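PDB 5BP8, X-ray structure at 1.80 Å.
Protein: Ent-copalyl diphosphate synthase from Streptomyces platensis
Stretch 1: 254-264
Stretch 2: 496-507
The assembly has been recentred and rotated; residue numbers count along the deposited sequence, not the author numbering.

Stretch 1 254-264: PSITPIVYFEQ
Stretch 2, residues 496-507: HDKDIYAPVTVI

The two stretches lie far apart in one chain and bury 524 Å² between them, both sides summed. Both begin in extended or irregular backbone and end in a helix. Stretch 1 is loop through Ile259, the N-cap, and helical from Val260. Pro258 follows a cis peptide bond. In stretch 2, Ile500 and Tyr501 are strand, Pro503 is the N-cap, and the helix starts at Val504. The register pairs Ser255 with Lys498 (CA to CA 6.6 Å) and Glu263 with Val506 (CA to CA 6.0 Å), so the two chains run in the same general direction.

Ser255 has the largest covered area, 72 Å². Its phi/psi is -90/-14 and its chi1 is p (70°). CB points toward stretch 2. Ser255 OG donates a hydrogen bond to Asp497 OD2 at 2.8 Å, the one direct hydrogen bond across the contact. Asp497 meets it with chi1 t and an unusual backbone, -142/-118. Asp497 N donates to Asp499 O at 2.9 Å, which ties this loop to itself. Ser255 OG also accepts from water 2 at 2.6 Å. That water donates to Asp499 OD1 at 2.7 Å and accepts a weak bond from Asp499 N at 3.0 Å. Water 1 donates to Ser255 O at 2.8 Å and accepts from Lys498 NZ at 2.8 Å. Ser255 is thus tied to three successive residues, to Asp497 directly and to Lys498 and Asp499 through water.

Tyr501 has nearly as much covered, 70 Å². Its backbone is extended (-122/157), with chi1 p (72°) and chi2 -91°. Ile256, rotamer tt, sets CG2 over one ring face, 3.9 Å from the centroid of Tyr501 and 2° off the normal. This is a CH-pi contact almost directly above the ring centre. Phe262 CE2 approaches the edge of the same ring, 3.8 Å from Tyr501 OH.

Phe262 (chi1 t, 163°; chi2 49°) carries the packing on toward the second helix. Phe262 CE2 is 4.0 Å from Pro503 CB, and Phe262 CZ is 4.2 Å from Val506 CG2. Ile259 (chi1 p, chi2 t) reaches the same proline, Ile259 CD1 to Pro503 CB at 4.0 Å.

Glu263 and Phe262 each have 59 Å² covered. The CB of Glu263 points sideways, but an extended chain (chi1 t, chi2 t, chi3 119°) brings its end nearer. Glu263 OE2 lies 3.4 Å from Thr505 CB. Water 3 donates to Glu263 OE2 at 2.6 Å and accepts from Val506 N at 3.2 Å. Water 4 donates to Glu263 OE1 at 2.6 Å and accepts from Thr505 OG1 at 2.8 Å. The carboxylate therefore reaches the start of the second helix through water.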

# COMPACT_ATOMS: atom_id res chain seq x y z
N PRO A 254 1.77 10.98 1.76
CA PRO A 254 1.46 9.63 1.33
C PRO A 254 0.03 9.57 0.76
O PRO A 254 -0.76 10.51 0.94
CB PRO A 254 1.50 8.86 2.63
CG PRO A 254 0.99 9.84 3.64
CD PRO A 254 1.65 11.12 3.22
N SER A 255 -0.32 8.46 0.12
CA SER A 255 -1.66 8.28 -0.46
C SER A 255 -2.67 7.66 0.52
O SER A 255 -3.87 7.64 0.27
CB SER A 255 -1.56 7.43 -1.73
OG SER A 255 -1.24 6.07 -1.44
N ILE A 256 -2.15 7.12 1.63
CA ILE A 256 -2.96 6.49 2.65
C ILE A 256 -2.35 6.81 4.01
O ILE A 256 -1.15 6.60 4.22
CB ILE A 256 -3.13 4.96 2.42
CG1 ILE A 256 -4.04 4.35 3.48
CG2 ILE A 256 -1.80 4.26 2.34
CD1 ILE A 256 -4.46 2.92 3.17
N THR A 257 -3.16 7.44 4.86
CA THR A 257 -2.77 7.75 6.24
C THR A 257 -4.01 8.15 7.02
O THR A 257 -4.85 8.86 6.50
CB THR A 257 -1.68 8.84 6.31
OG1 THR A 257 -1.22 8.98 7.67
CG2 THR A 257 -2.19 10.18 5.76
N PRO A 258 -4.17 7.62 8.24
CA PRO A 258 -3.35 6.65 8.95
C PRO A 258 -3.49 5.23 8.40
O PRO A 258 -4.41 4.94 7.60
CB PRO A 258 -3.92 6.66 10.40
CG PRO A 258 -5.11 7.53 10.38
CD PRO A 258 -5.37 8.03 9.00
N ILE A 259 -2.59 4.38 8.85
CA ILE A 259 -2.63 2.93 8.62
C ILE A 259 -2.48 2.17 9.96
O ILE A 259 -1.98 1.04 10.01
CB ILE A 259 -1.53 2.48 7.65
CG1 ILE A 259 -0.12 2.85 8.15
CG2 ILE A 259 -1.78 3.01 6.26
CD1 ILE A 259 0.95 1.99 7.51
N VAL A 260 -2.90 2.81 11.04
CA VAL A 260 -2.58 2.34 12.41
C VAL A 260 -2.83 0.84 12.67
O VAL A 260 -1.95 0.16 13.18
CB VAL A 260 -3.28 3.25 13.45
CG1 VAL A 260 -4.79 3.27 13.32
CG2 VAL A 260 -2.87 2.88 14.86
N TYR A 261 -3.99 0.31 12.34
CA TYR A 261 -4.26 -1.11 12.64
C TYR A 261 -3.43 -2.08 11.80
O TYR A 261 -2.89 -3.08 12.32
CB TYR A 261 -5.73 -1.41 12.46
CG TYR A 261 -6.68 -0.59 13.34
CD1 TYR A 261 -6.35 -0.26 14.66
CD2 TYR A 261 -7.94 -0.22 12.88
CE1 TYR A 261 -7.24 0.44 15.47
CE2 TYR A 261 -8.82 0.49 13.67
CZ TYR A 261 -8.48 0.79 14.98
OH TYR A 261 -9.37 1.49 15.78
N PHE A 262 -3.32 -1.80 10.50
CA PHE A 262 -2.39 -2.53 9.64
C PHE A 262 -0.97 -2.54 10.24
O PHE A 262 -0.34 -3.59 10.41
CB PHE A 262 -2.46 -1.90 8.23
CG PHE A 262 -1.31 -2.23 7.31
CD1 PHE A 262 -0.86 -3.53 7.12
CD2 PHE A 262 -0.72 -1.25 6.57
CE1 PHE A 262 0.19 -3.81 6.24
CE2 PHE A 262 0.33 -1.54 5.69
CZ PHE A 262 0.78 -2.82 5.53
N GLU A 263 -0.47 -1.36 10.59
CA GLU A 263 0.90 -1.30 11.12
C GLU A 263 1.04 -2.06 12.45
O GLU A 263 1.99 -2.84 12.64
CB GLU A 263 1.34 0.16 11.29
CG GLU A 263 2.69 0.28 11.98
CD GLU A 263 3.22 1.68 11.91
OE1 GLU A 263 3.40 2.26 12.99
OE2 GLU A 263 3.48 2.18 10.78
N GLN A 264 0.08 -1.84 13.36
CA GLN A 264 0.15 -2.49 14.68
C GLN A 264 0.17 -4.02 14.53
O GLN A 264 1.03 -4.68 15.13
CB GLN A 264 -1.00 -2.07 15.57
CG GLN A 264 -0.86 -0.64 16.04
CD GLN A 264 -2.03 -0.11 16.86
OE1 GLN A 264 -3.17 -0.59 16.77
NE2 GLN A 264 -1.77 0.94 17.62
N HIS A 496 0.37 -1.81 -3.14
CA HIS A 496 -0.58 -1.16 -4.05
C HIS A 496 -1.53 -0.18 -3.36
O HIS A 496 -2.23 -0.55 -2.41
CB HIS A 496 -1.42 -2.17 -4.82
CG HIS A 496 -0.66 -2.90 -5.89
ND1 HIS A 496 -1.21 -3.93 -6.61
CD2 HIS A 496 0.61 -2.77 -6.33
CE1 HIS A 496 -0.31 -4.40 -7.47
NE2 HIS A 496 0.79 -3.70 -7.33
N ASP A 497 -1.56 1.06 -3.84
CA ASP A 497 -2.70 1.93 -3.55
C ASP A 497 -3.00 2.77 -4.79
O ASP A 497 -3.33 2.22 -5.84
CB ASP A 497 -2.52 2.72 -2.24
CG ASP A 497 -3.76 3.53 -1.89
OD1 ASP A 497 -4.88 3.04 -2.16
OD2 ASP A 497 -3.64 4.70 -1.47
N LYS A 498 -2.91 4.09 -4.72
CA LYS A 498 -3.10 4.88 -5.91
C LYS A 498 -1.92 4.66 -6.84
O LYS A 498 -2.10 4.32 -8.01
CB LYS A 498 -3.19 6.40 -5.53
CG LYS A 498 -4.42 6.77 -4.71
CD LYS A 498 -5.68 6.78 -5.54
CE LYS A 498 -6.92 6.91 -4.66
NZ LYS A 498 -6.95 8.21 -3.96
N ASP A 499 -0.72 4.90 -6.33
CA ASP A 499 0.52 4.43 -6.95
C ASP A 499 0.96 3.26 -6.06
O ASP A 499 0.14 2.35 -5.82
CB ASP A 499 1.60 5.51 -7.30
CG ASP A 499 1.95 6.53 -6.16
OD1 ASP A 499 1.67 6.31 -4.96
OD2 ASP A 499 2.57 7.61 -6.51
N ILE A 500 2.20 3.23 -5.62
CA ILE A 500 2.69 2.19 -4.69
C ILE A 500 3.39 2.89 -3.52
O ILE A 500 4.09 3.90 -3.70
CB ILE A 500 3.62 1.14 -5.34
CG1 ILE A 500 4.67 1.74 -6.29
CG2 ILE A 500 2.77 0.13 -6.10
CD1 ILE A 500 5.50 0.70 -7.04
N TYR A 501 3.11 2.41 -2.31
CA TYR A 501 3.53 3.05 -1.08
C TYR A 501 4.38 2.18 -0.20
O TYR A 501 4.36 0.95 -0.32
CB TYR A 501 2.30 3.53 -0.29
CG TYR A 501 1.45 2.47 0.37
CD1 TYR A 501 0.35 1.90 -0.29
CD2 TYR A 501 1.70 2.07 1.69
CE1 TYR A 501 -0.42 0.93 0.32
CE2 TYR A 501 0.92 1.12 2.30
CZ TYR A 501 -0.15 0.57 1.63
OH TYR A 501 -0.93 -0.39 2.27
N ALA A 502 5.15 2.85 0.66
CA ALA A 502 6.07 2.20 1.59
C ALA A 502 5.62 2.40 3.04
O ALA A 502 5.72 3.52 3.60
CB ALA A 502 7.49 2.74 1.43
N PRO A 503 5.14 1.32 3.65
CA PRO A 503 4.86 1.35 5.09
C PRO A 503 6.16 1.08 5.85
O PRO A 503 6.56 -0.10 6.09
CB PRO A 503 3.83 0.27 5.26
CG PRO A 503 4.26 -0.79 4.26
CD PRO A 503 4.86 -0.01 3.09
N VAL A 504 6.84 2.16 6.20
CA VAL A 504 8.24 2.12 6.60
C VAL A 504 8.44 1.31 7.90
O VAL A 504 9.38 0.54 8.01
CB VAL A 504 8.81 3.55 6.74
CG1 VAL A 504 10.19 3.54 7.38
CG2 VAL A 504 8.82 4.27 5.38
N THR A 505 7.54 1.46 8.85
CA THR A 505 7.71 0.80 10.14
C THR A 505 7.45 -0.69 9.96
O THR A 505 8.13 -1.54 10.54
CB THR A 505 6.78 1.40 11.18
OG1 THR A 505 7.07 2.81 11.29
CG2 THR A 505 6.96 0.72 12.53
N VAL A 506 6.47 -1.00 9.11
CA VAL A 506 6.23 -2.39 8.70
C VAL A 506 7.49 -3.04 8.12
O VAL A 506 7.85 -4.18 8.46
CB VAL A 506 5.01 -2.46 7.74
CG1 VAL A 506 4.91 -3.83 7.07
CG2 VAL A 506 3.72 -2.19 8.49
N ILE A 507 8.17 -2.32 7.25
CA ILE A 507 9.38 -2.85 6.65
C ILE A 507 10.50 -3.02 7.71
O ILE A 507 11.18 -4.04 7.72
CB ILE A 507 9.84 -1.96 5.48
CG1 ILE A 507 8.79 -1.98 4.36
CG2 ILE A 507 11.18 -2.44 4.93
CD1 ILE A 507 9.01 -0.88 3.32
O HOH W 1 -5.17 8.81 -1.87
O HOH W 2 0.03 4.89 -3.42
O HOH W 3 4.56 1.47 8.48
O HOH W 4 5.26 4.10 13.01